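Alpha-fucosidase (Bifidobacterium bifidum, PDB 2EAB) probably hydrolyses alpha-1,2-linked L-fucose residues from glycans, acting as a glycoside hydrolase of family 95, with this chain containing its catalytic part. Local coordinates at residues L582-A594 and S631-E643. Sequence-based numbering, arbitrary orientation.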
# COMPACT_ATOMS: atom_id res chain seq x y z
N LEU A 582 -3.66 -16.12 -9.08
CA LEU A 582 -4.17 -15.59 -7.82
C LEU A 582 -4.94 -16.63 -7.03
O LEU A 582 -4.78 -16.75 -5.81
CB LEU A 582 -5.03 -14.35 -8.06
CG LEU A 582 -4.25 -13.10 -8.49
CD1 LEU A 582 -5.21 -11.98 -8.82
CD2 LEU A 582 -3.26 -12.66 -7.42
N VAL A 583 -5.80 -17.40 -7.70
CA VAL A 583 -6.58 -18.41 -6.99
C VAL A 583 -5.68 -19.54 -6.49
O VAL A 583 -5.85 -20.03 -5.37
CB VAL A 583 -7.78 -18.92 -7.84
CG1 VAL A 583 -8.49 -20.08 -7.15
CG2 VAL A 583 -8.75 -17.77 -8.07
N TRP A 584 -4.70 -19.92 -7.32
CA TRP A 584 -3.70 -20.91 -6.91
C TRP A 584 -2.99 -20.45 -5.64
O TRP A 584 -2.84 -21.23 -4.69
CB TRP A 584 -2.71 -21.14 -8.05
CG TRP A 584 -1.67 -22.19 -7.78
CD1 TRP A 584 -1.74 -23.52 -8.09
CD2 TRP A 584 -0.40 -21.99 -7.15
NE1 TRP A 584 -0.58 -24.15 -7.69
CE2 TRP A 584 0.26 -23.24 -7.12
CE3 TRP A 584 0.26 -20.87 -6.63
CZ2 TRP A 584 1.54 -23.40 -6.57
CZ3 TRP A 584 1.53 -21.03 -6.08
CH2 TRP A 584 2.16 -22.29 -6.07
N GLN A 585 -2.58 -19.18 -5.61
CA GLN A 585 -1.87 -18.66 -4.44
C GLN A 585 -2.75 -18.64 -3.21
O GLN A 585 -2.28 -18.95 -2.10
CB GLN A 585 -1.32 -17.26 -4.70
CG GLN A 585 -0.18 -16.91 -3.76
CD GLN A 585 1.06 -17.73 -4.05
OE1 GLN A 585 1.66 -17.59 -5.11
NE2 GLN A 585 1.43 -18.61 -3.13
N MET A 586 -4.02 -18.28 -3.39
CA MET A 586 -4.96 -18.24 -2.27
C MET A 586 -5.14 -19.63 -1.67
O MET A 586 -5.11 -19.79 -0.45
CB MET A 586 -6.31 -17.67 -2.69
CG MET A 586 -7.28 -17.58 -1.52
SD MET A 586 -8.90 -17.00 -1.98
CE MET A 586 -9.46 -18.33 -3.07
N LEU A 587 -5.36 -20.63 -2.52
CA LEU A 587 -5.53 -21.99 -2.03
C LEU A 587 -4.26 -22.49 -1.34
O LEU A 587 -4.33 -23.19 -0.33
CB LEU A 587 -5.96 -22.93 -3.16
CG LEU A 587 -7.35 -22.67 -3.75
CD1 LEU A 587 -7.58 -23.54 -4.97
CD2 LEU A 587 -8.46 -22.89 -2.71
N ASN A 588 -3.11 -22.11 -1.89
CA ASN A 588 -1.82 -22.43 -1.30
C ASN A 588 -1.71 -21.85 0.12
O ASN A 588 -1.41 -22.57 1.08
CB ASN A 588 -0.70 -21.91 -2.21
CG ASN A 588 0.61 -22.64 -2.02
OD1 ASN A 588 0.77 -23.47 -1.12
ND2 ASN A 588 1.56 -22.35 -2.88
N ASP A 589 -1.98 -20.55 0.24
CA ASP A 589 -1.98 -19.87 1.53
C ASP A 589 -3.01 -20.47 2.49
O ASP A 589 -2.72 -20.66 3.68
CB ASP A 589 -2.28 -18.37 1.38
CG ASP A 589 -1.11 -17.56 0.80
OD1 ASP A 589 -0.01 -18.09 0.59
OD2 ASP A 589 -1.32 -16.34 0.55
N ALA A 590 -4.21 -20.76 1.97
CA ALA A 590 -5.28 -21.33 2.79
C ALA A 590 -4.89 -22.70 3.36
O ALA A 590 -5.14 -22.98 4.53
CB ALA A 590 -6.56 -21.44 1.98
N ILE A 591 -4.28 -23.53 2.52
CA ILE A 591 -3.79 -24.84 2.95
C ILE A 591 -2.73 -24.67 4.05
O ILE A 591 -2.76 -25.39 5.05
CB ILE A 591 -3.24 -25.65 1.76
CG1 ILE A 591 -4.41 -26.13 0.88
CG2 ILE A 591 -2.42 -26.85 2.24
CD1 ILE A 591 -4.01 -26.56 -0.51
N GLU A 592 -1.83 -23.72 3.87
CA GLU A 592 -0.81 -23.46 4.89
C GLU A 592 -1.41 -22.97 6.20
O GLU A 592 -0.99 -23.40 7.28
CB GLU A 592 0.27 -22.52 4.37
CG GLU A 592 1.11 -23.14 3.27
CD GLU A 592 1.69 -24.48 3.70
OE1 GLU A 592 2.42 -24.51 4.71
OE2 GLU A 592 1.40 -25.50 3.04
N ALA A 593 -2.40 -22.09 6.11
CA ALA A 593 -3.10 -21.60 7.30
C ALA A 593 -3.80 -22.75 8.03
O ALA A 593 -3.71 -22.88 9.26
CB ALA A 593 -4.09 -20.51 6.94
N ALA A 594 -4.47 -23.60 7.26
CA ALA A 594 -5.15 -24.78 7.81
C ALA A 594 -4.15 -25.70 8.49
O ALA A 594 -4.37 -26.12 9.63
CB ALA A 594 -5.89 -25.52 6.71
N SER A 631 -11.60 -30.82 -2.56
CA SER A 631 -10.78 -30.26 -1.49
C SER A 631 -9.84 -29.19 -2.02
O SER A 631 -9.59 -29.08 -3.23
CB SER A 631 -9.98 -31.37 -0.81
OG SER A 631 -9.02 -31.92 -1.69
N TRP A 632 -9.29 -28.40 -1.11
CA TRP A 632 -8.38 -27.34 -1.50
C TRP A 632 -7.16 -27.86 -2.26
O TRP A 632 -6.76 -27.27 -3.26
CB TRP A 632 -7.94 -26.51 -0.29
CG TRP A 632 -9.06 -25.77 0.37
CD1 TRP A 632 -10.33 -25.58 -0.10
CD2 TRP A 632 -9.00 -25.11 1.64
NE1 TRP A 632 -11.07 -24.85 0.80
CE2 TRP A 632 -10.27 -24.53 1.87
CE3 TRP A 632 -7.99 -24.93 2.60
CZ2 TRP A 632 -10.56 -23.81 3.03
CZ3 TRP A 632 -8.28 -24.21 3.75
CH2 TRP A 632 -9.56 -23.66 3.95
N SER A 633 -6.58 -28.98 -1.80
CA SER A 633 -5.44 -29.59 -2.49
C SER A 633 -5.80 -30.03 -3.91
O SER A 633 -5.03 -29.84 -4.85
CB SER A 633 -4.89 -30.79 -1.71
OG SER A 633 -4.38 -30.38 -0.45
N CYS A 634 -6.98 -30.63 -4.05
CA CYS A 634 -7.45 -31.07 -5.35
C CYS A 634 -7.64 -29.89 -6.30
O CYS A 634 -7.08 -29.87 -7.39
CB CYS A 634 -8.74 -31.87 -5.22
SG CYS A 634 -9.43 -32.37 -6.81
N ALA A 635 -8.40 -28.89 -5.86
CA ALA A 635 -8.66 -27.70 -6.67
C ALA A 635 -7.36 -27.03 -7.11
O ALA A 635 -7.18 -26.71 -8.28
CB ALA A 635 -9.55 -26.71 -5.92
N LYS A 636 -6.43 -26.86 -6.16
CA LYS A 636 -5.15 -26.21 -6.44
C LYS A 636 -4.37 -26.96 -7.52
O LYS A 636 -3.78 -26.35 -8.41
CB LYS A 636 -4.34 -26.13 -5.15
CG LYS A 636 -2.95 -25.54 -5.30
CD LYS A 636 -2.30 -25.38 -3.94
CE LYS A 636 -0.81 -25.10 -4.06
NZ LYS A 636 -0.05 -26.31 -4.44
N SER A 637 -4.39 -28.29 -7.44
CA SER A 637 -3.64 -29.14 -8.38
C SER A 637 -4.20 -29.12 -9.80
O SER A 637 -3.51 -29.51 -10.74
CB SER A 637 -3.59 -30.59 -7.87
OG SER A 637 -4.82 -31.27 -8.11
N LEU A 638 -5.44 -28.67 -9.95
CA LEU A 638 -6.12 -28.71 -11.24
C LEU A 638 -6.05 -27.41 -12.02
O LEU A 638 -6.45 -27.36 -13.19
CB LEU A 638 -7.58 -29.13 -11.07
CG LEU A 638 -7.83 -30.56 -10.59
CD1 LEU A 638 -9.29 -30.73 -10.22
CD2 LEU A 638 -7.40 -31.58 -11.64
N LEU A 639 -5.55 -26.35 -11.39
CA LEU A 639 -5.49 -25.04 -12.05
C LEU A 639 -4.43 -24.98 -13.14
O LEU A 639 -4.65 -24.35 -14.18
CB LEU A 639 -5.29 -23.93 -11.02
CG LEU A 639 -6.47 -23.68 -10.08
CD1 LEU A 639 -6.03 -22.84 -8.89
CD2 LEU A 639 -7.64 -23.01 -10.80
N LYS A 640 -3.29 -25.63 -12.89
CA LYS A 640 -2.16 -25.60 -13.83
C LYS A 640 -1.96 -24.18 -14.38
O LYS A 640 -2.01 -23.95 -15.59
CB LYS A 640 -2.37 -26.61 -14.96
CG LYS A 640 -2.29 -28.07 -14.50
CD LYS A 640 -2.69 -29.06 -15.59
CE LYS A 640 -1.90 -28.89 -16.88
NZ LYS A 640 -2.57 -29.60 -18.01
N PRO A 641 -1.72 -23.21 -13.48
CA PRO A 641 -1.78 -21.81 -13.88
C PRO A 641 -0.71 -21.36 -14.88
O PRO A 641 -0.96 -20.45 -15.68
CB PRO A 641 -1.62 -21.06 -12.56
CG PRO A 641 -0.91 -22.01 -11.66
CD PRO A 641 -1.41 -23.36 -12.04
N ILE A 642 0.46 -21.99 -14.83
CA ILE A 642 1.58 -21.58 -15.68
C ILE A 642 1.79 -22.52 -16.86
O ILE A 642 1.94 -23.73 -16.68
CB ILE A 642 2.91 -21.47 -14.90
CG1 ILE A 642 2.79 -20.49 -13.73
CG2 ILE A 642 4.07 -21.08 -15.83
CD1 ILE A 642 2.36 -19.07 -14.10
N GLU A 643 1.81 -21.94 -18.06
CA GLU A 643 2.23 -22.64 -19.26
C GLU A 643 3.23 -21.77 -20.00
O GLU A 643 3.02 -20.56 -20.15
CB GLU A 643 1.05 -22.94 -20.18
CG GLU A 643 0.16 -24.06 -19.68
CD GLU A 643 -0.76 -24.61 -20.75
OE1 GLU A 643 -0.85 -24.03 -21.86
OE2 GLU A 643 -1.42 -25.62 -20.47
O HOH W 1 -0.27 -27.40 -7.39
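Trp584 lies opposite Lys636 and Leu587 opposite Trp632 where residues 582-594, part of helix 577-596, run nearly antiparallel to helix 632-639 (segment axes 9.3 Å apart at closest, crossing angle -151°). The pair belongs to the family 95 catalytic domain, of the six-hairpin, helical-barrel type, and illustrates knobs-into-holes packing. Leu587 enters the hole formed by Trp632, Ala635, Lys636 and Leu639, its CD1 lying 3.9 Å from Ala635 CB. In return, Trp632 fills the space between Leu587, Ala590, Ile591 and Ala594; Ala590 CB makes a CH-pi contact over one face of the six-membered ring of Trp632, 4.1 Å from the centroid, while Ile591 CG1 packs against Trp632 CB.

Beyond the second helix, the chain turns at Lys640 and brings Pro641 back against Trp584, which also touches Asp690, a calcium-binding residue whose ion is not bound to this chain. Pro641 CG makes a CH-pi contact over the five-membered ring of Trp584, 4.2 Å from the centroid; on the opposite face of this indole, Lys636 CE stands 3.5 Å above the plane, out toward the rim. An alanine in place of Trp584 would probably leave a gap between Pro641 and the lysine methylenes, and deprive a bridging water of one donor. Lys636, itself a knob among Trp584, Leu587, Asn588 and Ile591, runs extended until its last torsion (chi4 -74°) sets the ammonium above the indole plane, off the NE1 and CZ2 rim. There one water accepts from both Trp584 NE1 (3.3 Å) and Lys636 NZ (3.2 Å).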